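Local coordinates for cysteine S-methyltransferase NleE (Escherichia coli O157:H7, PDB 4R29) that methylates a zinc-finger cysteine of host TAB2 and TAB3 with S-adenosylmethionine as methyl donor, blocking NF-kappaB activation, at the S-adenosylmethionine site. Coordinates in Å, arbitrary orientation; residue numbers count along the deposited sequence, not the author numbering.

The S-adenosylmethionine site. Residues 89, 92, 98, 107, 110-111, 191, 195, 198-199, 202, 204, 208-209, 212. With SAM (S-adenosylmethionine), chain B.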
loop_
_atom_site.group_PDB
_atom_site.type_symbol
_atom_site.label_atom_id
_atom_site.label_comp_id
_atom_site.label_asym_id
_atom_site.label_seq_id
_atom_site.Cartn_x
_atom_site.Cartn_y
_atom_site.Cartn_z
ATOM N N ARG A 89 3.322 -15.200 -3.317
ATOM C CA ARG A 89 2.169 -14.365 -3.026
ATOM C C ARG A 89 1.750 -14.462 -1.552
ATOM O O ARG A 89 1.263 -13.486 -0.965
ATOM C CB ARG A 89 1.011 -14.798 -3.939
ATOM C CG ARG A 89 -0.366 -14.705 -3.303
ATOM C CD ARG A 89 -0.771 -13.247 -3.224
ATOM N NE ARG A 89 -2.015 -13.044 -2.490
ATOM C CZ ARG A 89 -2.471 -11.847 -2.145
ATOM N NH1 ARG A 89 -1.772 -10.763 -2.463
ATOM N NH2 ARG A 89 -3.608 -11.738 -1.474
ATOM N N ALA A 92 3.080 -11.964 1.029
ATOM C CA ALA A 92 2.656 -10.580 0.909
ATOM C C ALA A 92 1.141 -10.455 0.826
ATOM O O ALA A 92 0.628 -9.565 0.158
ATOM C CB ALA A 92 3.309 -9.931 -0.300
ATOM N N SER A 98 3.245 -7.411 3.217
ATOM C CA SER A 98 3.371 -6.559 2.039
ATOM C C SER A 98 4.573 -5.632 2.141
ATOM O O SER A 98 5.298 -5.461 1.164
ATOM C CB SER A 98 2.090 -5.756 1.798
ATOM O OG SER A 98 0.983 -6.618 1.554
ATOM N N ARG A 107 12.083 -7.986 -2.283
ATOM C CA ARG A 107 11.551 -7.459 -3.536
ATOM C C ARG A 107 11.563 -5.934 -3.497
ATOM O O ARG A 107 11.662 -5.338 -2.426
ATOM C CB ARG A 107 10.121 -7.994 -3.810
ATOM C CG ARG A 107 9.097 -7.636 -2.741
ATOM C CD ARG A 107 7.675 -8.085 -3.117
ATOM N NE ARG A 107 6.714 -7.625 -2.123
ATOM C CZ ARG A 107 5.409 -7.446 -2.335
ATOM N NH1 ARG A 107 4.865 -7.699 -3.533
ATOM N NH2 ARG A 107 4.643 -7.020 -1.340
ATOM N N GLY A 110 5.828 -3.208 -2.885
ATOM C CA GLY A 110 4.624 -3.843 -2.383
ATOM C C GLY A 110 3.568 -2.764 -2.226
ATOM O O GLY A 110 3.877 -1.573 -2.269
ATOM N N GLN A 111 2.326 -3.176 -2.047
ATOM C CA GLN A 111 1.219 -2.237 -1.932
ATOM C C GLN A 111 0.280 -2.791 -0.860
ATOM O O GLN A 111 0.056 -3.990 -0.792
ATOM C CB GLN A 111 0.508 -2.074 -3.289
ATOM C CG GLN A 111 -0.787 -1.244 -3.243
ATOM C CD GLN A 111 -2.005 -2.074 -2.852
ATOM O OE1 GLN A 111 -2.225 -3.153 -3.392
ATOM N NE2 GLN A 111 -2.794 -1.577 -1.915
ATOM N N GLU A 191 -9.673 -7.280 -13.786
ATOM C CA GLU A 191 -8.574 -8.166 -13.390
ATOM C C GLU A 191 -7.969 -8.899 -14.582
ATOM O O GLU A 191 -6.758 -9.115 -14.626
ATOM C CB GLU A 191 -9.039 -9.204 -12.358
ATOM C CG GLU A 191 -9.212 -8.661 -10.940
ATOM C CD GLU A 191 -7.940 -8.020 -10.391
ATOM O OE1 GLU A 191 -7.832 -6.787 -10.429
ATOM O OE2 GLU A 191 -7.055 -8.741 -9.902
ATOM N N ALA A 195 -4.133 -8.116 -14.245
ATOM C CA ALA A 195 -3.722 -8.936 -13.106
ATOM C C ALA A 195 -2.339 -9.566 -13.305
ATOM O O ALA A 195 -1.536 -9.570 -12.390
ATOM C CB ALA A 195 -4.774 -10.008 -12.769
ATOM N N MET A 198 0.257 -6.934 -12.841
ATOM C CA MET A 198 0.446 -6.708 -11.403
ATOM C C MET A 198 1.259 -7.808 -10.737
ATOM O O MET A 198 2.150 -7.524 -9.950
ATOM C CB MET A 198 -0.885 -6.650 -10.674
ATOM C CG MET A 198 -1.888 -5.733 -11.278
ATOM S SD MET A 198 -2.242 -4.416 -10.135
ATOM C CE MET A 198 -0.592 -3.711 -10.171
ATOM N N GLY A 199 0.911 -9.064 -11.009
ATOM C CA GLY A 199 1.612 -10.180 -10.409
ATOM C C GLY A 199 3.112 -10.056 -10.631
ATOM O O GLY A 199 3.925 -10.226 -9.710
ATOM N N PHE A 202 4.704 -7.242 -8.633
ATOM C CA PHE A 202 4.750 -7.622 -7.229
ATOM C C PHE A 202 5.705 -8.788 -6.971
ATOM O O PHE A 202 5.811 -9.245 -5.843
ATOM C CB PHE A 202 3.352 -7.975 -6.696
ATOM C CG PHE A 202 2.445 -6.780 -6.489
ATOM C CD1 PHE A 202 2.859 -5.693 -5.731
ATOM C CD2 PHE A 202 1.172 -6.755 -7.052
ATOM C CE1 PHE A 202 2.017 -4.608 -5.531
ATOM C CE2 PHE A 202 0.328 -5.671 -6.856
ATOM C CZ PHE A 202 0.757 -4.596 -6.098
ATOM N N TYR A 204 5.524 -11.938 -7.738
ATOM C CA TYR A 204 4.964 -13.232 -7.404
ATOM C C TYR A 204 5.588 -14.268 -8.321
ATOM O O TYR A 204 6.064 -13.944 -9.412
ATOM C CB TYR A 204 3.453 -13.245 -7.585
ATOM C CG TYR A 204 2.704 -12.300 -6.691
ATOM C CD1 TYR A 204 3.306 -11.739 -5.573
ATOM C CD2 TYR A 204 1.383 -11.964 -6.970
ATOM C CE1 TYR A 204 2.606 -10.865 -4.756
ATOM C CE2 TYR A 204 0.681 -11.101 -6.157
ATOM C CZ TYR A 204 1.303 -10.557 -5.052
ATOM O OH TYR A 204 0.599 -9.705 -4.253
ATOM N N GLU A 208 2.252 -18.970 -9.459
ATOM C CA GLU A 208 1.134 -18.398 -8.714
ATOM C C GLU A 208 0.320 -17.423 -9.559
ATOM O O GLU A 208 -0.896 -17.323 -9.405
ATOM C CB GLU A 208 1.635 -17.716 -7.453
ATOM C CG GLU A 208 2.295 -18.689 -6.478
ATOM C CD GLU A 208 2.819 -17.984 -5.260
ATOM O OE1 GLU A 208 3.264 -16.823 -5.416
ATOM O OE2 GLU A 208 2.779 -18.581 -4.158
ATOM N N ILE A 209 0.995 -16.723 -10.458
ATOM C CA ILE A 209 0.322 -15.803 -11.365
ATOM C C ILE A 209 -0.563 -16.562 -12.376
ATOM O O ILE A 209 -1.716 -16.175 -12.620
ATOM C CB ILE A 209 1.331 -14.895 -12.101
ATOM C CG1 ILE A 209 2.206 -14.104 -11.103
ATOM C CG2 ILE A 209 0.603 -13.970 -13.063
ATOM C CD1 ILE A 209 3.422 -13.383 -11.769
ATOM N N TYR A 212 -3.577 -17.667 -10.711
ATOM C CA TYR A 212 -4.542 -16.589 -10.473
ATOM C C TYR A 212 -5.318 -16.229 -11.751
ATOM O O TYR A 212 -6.512 -15.972 -11.699
ATOM C CB TYR A 212 -3.868 -15.353 -9.868
ATOM C CG TYR A 212 -4.816 -14.220 -9.532
ATOM C CD1 TYR A 212 -5.445 -14.145 -8.296
ATOM C CD2 TYR A 212 -5.078 -13.222 -10.451
ATOM C CE1 TYR A 212 -6.309 -13.091 -7.985
ATOM C CE2 TYR A 212 -5.926 -12.170 -10.153
ATOM C CZ TYR A 212 -6.532 -12.108 -8.924
ATOM O OH TYR A 212 -7.375 -11.060 -8.656
HETATM N N SAM B . -0.324 -6.598 -0.740
HETATM C CA SAM B . 0.045 -7.176 -2.032
HETATM C C SAM B . 1.534 -7.015 -2.316
HETATM O O SAM B . 2.080 -7.760 -3.137
HETATM O OXT SAM B . 2.195 -6.126 -1.753
HETATM C CB SAM B . -0.725 -6.549 -3.190
HETATM C CG SAM B . -2.192 -6.942 -3.261
HETATM S SD SAM B . -2.954 -6.639 -4.888
HETATM C CE SAM B . -4.591 -7.287 -4.464
HETATM C "C5'" SAM B . -2.338 -8.085 -5.784
HETATM C "C4'" SAM B . -2.798 -8.049 -7.238
HETATM O "O4'" SAM B . -1.944 -8.843 -8.041
HETATM C "C3'" SAM B . -4.214 -8.591 -7.409
HETATM O "O3'" SAM B . -5.177 -7.555 -7.361
HETATM C "C2'" SAM B . -4.171 -9.262 -8.765
HETATM O "O2'" SAM B . -4.603 -8.310 -9.693
HETATM C "C1'" SAM B . -2.692 -9.536 -9.028
HETATM N N9 SAM B . -2.309 -10.954 -8.875
HETATM C C8 SAM B . -1.655 -11.712 -9.808
HETATM N N7 SAM B . -1.438 -12.942 -9.308
HETATM C C5 SAM B . -1.942 -12.979 -8.055
HETATM C C6 SAM B . -1.985 -13.987 -7.103
HETATM N N6 SAM B . -1.465 -15.181 -7.370
HETATM N N1 SAM B . -2.574 -13.737 -5.886
HETATM C C2 SAM B . -3.106 -12.488 -5.614
HETATM N N3 SAM B . -3.057 -11.486 -6.563
HETATM C C4 SAM B . -2.482 -11.728 -7.767
HETATM O O HOH W 1 -5.871 -5.666 -9.205
#
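In NleE, a type III effector of the NleE/OspZ family with a Rossmann-like fold, S-adenosylmethionine, the methyl donor, is held at its two ends: the amino-acid tail by polar groups, the adenosine by an aromatic face and a carboxylate. The guanidinium of Arg107 meets the tail carboxylate end-on, NH1 on SAM O and NH2 on SAM OXT (2.6 Å), so that each oxygen has its own nitrogen and the pair forms a salt bridge. Both oxygens take a second bond: the hydroxyl OH of Tyr204 donates to SAM O at 2.7 Å, and the backbone N of Gln111, in strand 109-114, reaches SAM OXT almost straight. The tail amine N donates to Ser98 OG at 2.6 Å and to Gln111 O, approached nearly along the C=O axis.

At the other end, Tyr212 lays its ring flat over the adenine, planes 14° apart, with CG 3.5 Å from SAM C5. Its CG stands anti to the backbone N (chi1 -177°), which carries the ring from helix 206-219 over the adenine. The ring of Tyr204 instead turns its CD2-CE2 edge to the SAM purine, the two planes 72° apart. Arg89 brings CD and NE along SAM N1 and C2. Adenine N6 makes a weak bond to the carbonyl of Glu208. On the ribose, the 2'-hydroxyl O2' donates to the syn lone pair of Glu191 OE2 at 2.5 Å, and a water links O2' and O3' to Glu191 OE1.

A second shell fixes these groups. The same terminal nitrogens of Arg107 also donate, nearly in the guanidinium plane, to backbone carbonyls, NH2 to Ser98 O and NH1 to Phe202 O (2.9 Å), holding its rotation. Tyr212 OH donates to the anti lone pair of Glu191 OE2 at 2.7 Å, coupling the stacking ring to the ribose-binding carboxylate. Arg89 NH1 supports Tyr204 OH from the guanidinium edge and may strengthen it as a donor; Glu208 OE1 in turn receives the backbone N of Arg89.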